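Local coordinates for N-acetylmuramoyl-L-alanine amidase AmiD (Escherichia coli, PDB 3D2Y), which cleaves the amide bond between N-acetylmuramoyl residues and L-amino acids of cell-wall peptidoglycan, using one bound zinc ion, at residues 135-138 with 139-143; 165-168 with 169-172. All coordinates share one frame; numbering follows the deposited sequence.

Interaction 1. Residues 135-138 with 139-143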
# COMPACT_ATOMS: atom_id res chain seq x y z
N LYS A 135 -1.07 -12.81 2.34
CA LYS A 135 -1.59 -13.43 3.56
C LYS A 135 -0.44 -13.90 4.46
O LYS A 135 -0.47 -13.70 5.67
CB LYS A 135 -2.57 -14.58 3.25
CG LYS A 135 -3.90 -14.07 2.68
CD LYS A 135 -4.86 -15.18 2.33
CE LYS A 135 -5.92 -15.32 3.41
NZ LYS A 135 -7.25 -15.78 2.82
N ASP A 136 0.58 -14.52 3.87
CA ASP A 136 1.67 -15.05 4.64
C ASP A 136 2.42 -13.90 5.28
O ASP A 136 2.75 -13.95 6.48
CB ASP A 136 2.63 -15.88 3.80
CG ASP A 136 2.10 -17.29 3.50
OD1 ASP A 136 1.06 -17.75 4.05
OD2 ASP A 136 2.77 -17.94 2.68
N ILE A 137 2.66 -12.86 4.50
CA ILE A 137 3.39 -11.69 5.00
C ILE A 137 2.66 -11.01 6.15
O ILE A 137 3.27 -10.75 7.22
CB ILE A 137 3.73 -10.68 3.86
CG1 ILE A 137 4.64 -11.36 2.85
CG2 ILE A 137 4.49 -9.48 4.44
CD1 ILE A 137 4.72 -10.58 1.53
N ILE A 138 1.37 -10.76 5.94
CA ILE A 138 0.48 -10.18 6.95
C ILE A 138 0.42 -11.03 8.24
O ILE A 138 0.51 -10.47 9.33
CB ILE A 138 -0.93 -9.94 6.35
CG1 ILE A 138 -0.87 -8.79 5.32
CG2 ILE A 138 -1.96 -9.74 7.46
CD1 ILE A 138 -1.95 -8.82 4.27
N ALA A 139 0.31 -12.36 8.12
CA ALA A 139 0.41 -13.25 9.29
C ALA A 139 1.74 -13.17 10.02
O ALA A 139 1.78 -13.13 11.28
CB ALA A 139 0.10 -14.75 8.90
N ARG A 140 2.83 -13.19 9.24
CA ARG A 140 4.17 -13.28 9.81
C ARG A 140 4.46 -12.11 10.78
O ARG A 140 5.05 -12.32 11.86
CB ARG A 140 5.20 -13.36 8.68
CG ARG A 140 6.61 -13.58 9.15
CD ARG A 140 7.39 -14.41 8.20
NE ARG A 140 7.32 -13.90 6.84
CZ ARG A 140 6.87 -14.57 5.80
NH1 ARG A 140 6.47 -15.83 5.93
NH2 ARG A 140 6.85 -13.99 4.60
N TYR A 141 4.00 -10.91 10.40
CA TYR A 141 4.34 -9.63 11.09
C TYR A 141 3.17 -8.99 11.79
O TYR A 141 3.30 -7.91 12.38
CB TYR A 141 5.02 -8.64 10.13
CG TYR A 141 6.24 -9.25 9.49
CD1 TYR A 141 7.36 -9.58 10.27
CD2 TYR A 141 6.24 -9.58 8.14
CE1 TYR A 141 8.48 -10.15 9.69
CE2 TYR A 141 7.35 -10.17 7.56
CZ TYR A 141 8.46 -10.45 8.33
OH TYR A 141 9.57 -11.05 7.77
N HIS A 142 2.03 -9.68 11.74
CA HIS A 142 0.75 -9.16 12.23
C HIS A 142 0.42 -7.77 11.68
O HIS A 142 0.09 -6.83 12.42
CB HIS A 142 0.74 -9.14 13.75
CG HIS A 142 0.47 -10.47 14.37
ND1 HIS A 142 1.41 -11.47 14.42
CD2 HIS A 142 -0.64 -10.96 14.96
CE1 HIS A 142 0.89 -12.52 15.02
NE2 HIS A 142 -0.35 -12.24 15.36
N ILE A 143 0.56 -7.63 10.37
CA ILE A 143 0.34 -6.36 9.71
C ILE A 143 -1.14 -6.02 9.78
O ILE A 143 -1.96 -6.89 9.52
CB ILE A 143 0.84 -6.44 8.24
CG1 ILE A 143 2.36 -6.57 8.25
CG2 ILE A 143 0.34 -5.21 7.45
CD1 ILE A 143 3.00 -6.54 6.85
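I137 sends one branch onto Y141 and I143, the latter just past the helix: CG2 lies 4.1 Å from CD2 of the Y141 ring and equally far from CD1 of I143. The I137 and I143 side chains run side by side and point the same way, whereas the phenol crosses I137 at a slant. R140 approaches the other branch, CG1. The arginine CG stands anti to the backbone N (chi1 -175°), and bends further along carry the guanidinium back so that D136 O sits above its centre and NH2 comes 3.9 Å from I137 CG1. H142, with positive phi, leaves the helix in a Schellman motif: I143 N donates to I138 O at 3.0 Å, on a lone pair, and H142 N weakly to A139 O. The I138 and I143 side chains cross at about a right angle, I138 CG1 lying 4.1 Å from I143 CB. E78 takes both the R140 NH2 salt bridge and the Y141 hydroxyl; an alanine in place of Y141 would probably leave E78 without its hydroxyl partner and I137 CG2 without the ring beside it. Beneath helix 124-141, I137 and Y141 pack on I101 of strand 100-105, and I137 also on I103.

Interaction 2. Residues 165-168 with 169-172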
# COMPACT_ATOMS: atom_id res chain seq x y z
N LEU A 165 -7.27 0.62 -11.16
CA LEU A 165 -7.72 -0.70 -11.65
C LEU A 165 -7.26 -1.84 -10.72
O LEU A 165 -7.68 -3.00 -10.87
CB LEU A 165 -7.31 -0.93 -13.11
CG LEU A 165 -8.03 -0.04 -14.15
CD1 LEU A 165 -7.68 -0.46 -15.52
CD2 LEU A 165 -9.55 -0.09 -14.01
N PHE A 166 -6.44 -1.49 -9.74
CA PHE A 166 -6.02 -2.46 -8.72
C PHE A 166 -7.19 -2.89 -7.83
O PHE A 166 -7.85 -2.03 -7.25
CB PHE A 166 -4.83 -1.97 -7.86
CG PHE A 166 -4.27 -3.06 -7.00
CD1 PHE A 166 -4.59 -3.15 -5.65
CD2 PHE A 166 -3.50 -4.08 -7.58
CE1 PHE A 166 -4.09 -4.24 -4.87
CE2 PHE A 166 -3.02 -5.14 -6.85
CZ PHE A 166 -3.31 -5.21 -5.47
N PRO A 167 -7.45 -4.23 -7.72
CA PRO A 167 -8.67 -4.70 -7.05
C PRO A 167 -8.62 -4.78 -5.50
O PRO A 167 -8.61 -5.87 -4.93
CB PRO A 167 -8.90 -6.08 -7.70
CG PRO A 167 -7.50 -6.58 -8.02
CD PRO A 167 -6.65 -5.35 -8.28
N TRP A 168 -8.56 -3.60 -4.84
CA TRP A 168 -8.47 -3.51 -3.37
C TRP A 168 -9.62 -4.20 -2.63
O TRP A 168 -9.39 -4.92 -1.64
CB TRP A 168 -8.36 -2.06 -2.92
CG TRP A 168 -7.03 -1.42 -3.23
CD1 TRP A 168 -6.77 -0.53 -4.22
CD2 TRP A 168 -5.76 -1.71 -2.60
NE1 TRP A 168 -5.43 -0.17 -4.22
CE2 TRP A 168 -4.79 -0.86 -3.22
CE3 TRP A 168 -5.37 -2.55 -1.55
CZ2 TRP A 168 -3.43 -0.86 -2.85
CZ3 TRP A 168 -4.01 -2.54 -1.16
CH2 TRP A 168 -3.06 -1.69 -1.82
N GLN A 169 -10.85 -3.97 -3.11
CA GLN A 169 -12.04 -4.59 -2.50
C GLN A 169 -12.01 -6.13 -2.57
O GLN A 169 -12.29 -6.80 -1.59
CB GLN A 169 -13.35 -4.06 -3.10
CG GLN A 169 -14.50 -4.15 -2.10
CD GLN A 169 -15.86 -3.80 -2.68
OE1 GLN A 169 -15.97 -3.11 -3.70
NE2 GLN A 169 -16.90 -4.26 -2.01
N GLN A 170 -11.64 -6.68 -3.73
CA GLN A 170 -11.43 -8.11 -3.87
C GLN A 170 -10.42 -8.66 -2.84
O GLN A 170 -10.61 -9.74 -2.27
CB GLN A 170 -10.92 -8.45 -5.26
CG GLN A 170 -10.88 -9.91 -5.49
CD GLN A 170 -10.17 -10.32 -6.74
OE1 GLN A 170 -9.70 -11.45 -6.83
NE2 GLN A 170 -10.07 -9.42 -7.72
N LEU A 171 -9.34 -7.92 -2.62
CA LEU A 171 -8.31 -8.37 -1.68
C LEU A 171 -8.85 -8.28 -0.28
O LEU A 171 -8.52 -9.13 0.55
CB LEU A 171 -7.05 -7.50 -1.77
CG LEU A 171 -6.07 -7.74 -2.91
CD1 LEU A 171 -4.68 -7.33 -2.46
CD2 LEU A 171 -6.11 -9.18 -3.25
N ALA A 172 -9.66 -7.24 0.01
CA ALA A 172 -10.18 -7.01 1.34
C ALA A 172 -11.11 -8.14 1.74
O ALA A 172 -11.16 -8.53 2.91
CB ALA A 172 -10.89 -5.65 1.43
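W168 O accepts the amide of A172 at 2.9 Å, and P167 O that of L171 at 3.2 Å; these two i to i+4 bonds start helix 168-173, with P167 at its N-cap position. Just upstream, W168 N reaches back to F166 O at 3.0 Å, which makes P167 the centre of an inverse gamma turn. The start of this helix thus illustrates how a proline can stand at a cap: its ring nitrogen has no hydrogen to give, yet its carbonyl still serves the first turn.

Around this polar frame the side chains pack closely. The pyrrolidine ring and Q170 lie side by side and point the same way. The Q170 chain starts out opposite its own nitrogen (chi1 -171°) and stays extended, which lays its amide beside the proline, NE2 coming to 3.5 Å from P167 CB. Both residues also touch I127 of helix 124-141, and toward the interior L171 packs onto I131 of that helix.

The aromatic rings overlap one another. P167 CD covers one face of the F166 ring near its rim, and F166 CD1 in turn lies over one face of the W168 indole. F122 meets F166 edge-to-face, H233 stacks on W168, and I34 of strand 31-36 touches both F166 and W168. The indole is about 8 Å from the side chain of the zinc ligand H151, which places this packing near the metal site. L171 crosses F166 at about a right angle, its CD1 3.9 Å from F166 CZ.

Overall arrangement
Interaction 1 comes first along the chain, at the C-terminal end of helix 124-141, and interaction 2 follows at the start of helix 168-173; strand 148-150 and helix 151-154 lie between them. Their centres are about 18 Å apart and their nearest atoms about 7 Å, so they do not touch. Helix 124-141 links them: its last turns and the loop just after them form interaction 1, while I127, L130 and I131 receive side chains of interaction 2. I176, just beyond helix 168-173, touches both. One contact backs onto strand 100-105, the other onto strands 31-36 and 148-150, so both pack a helix end against the mixed sheet that carries zinc ligand H35 and active-site E104.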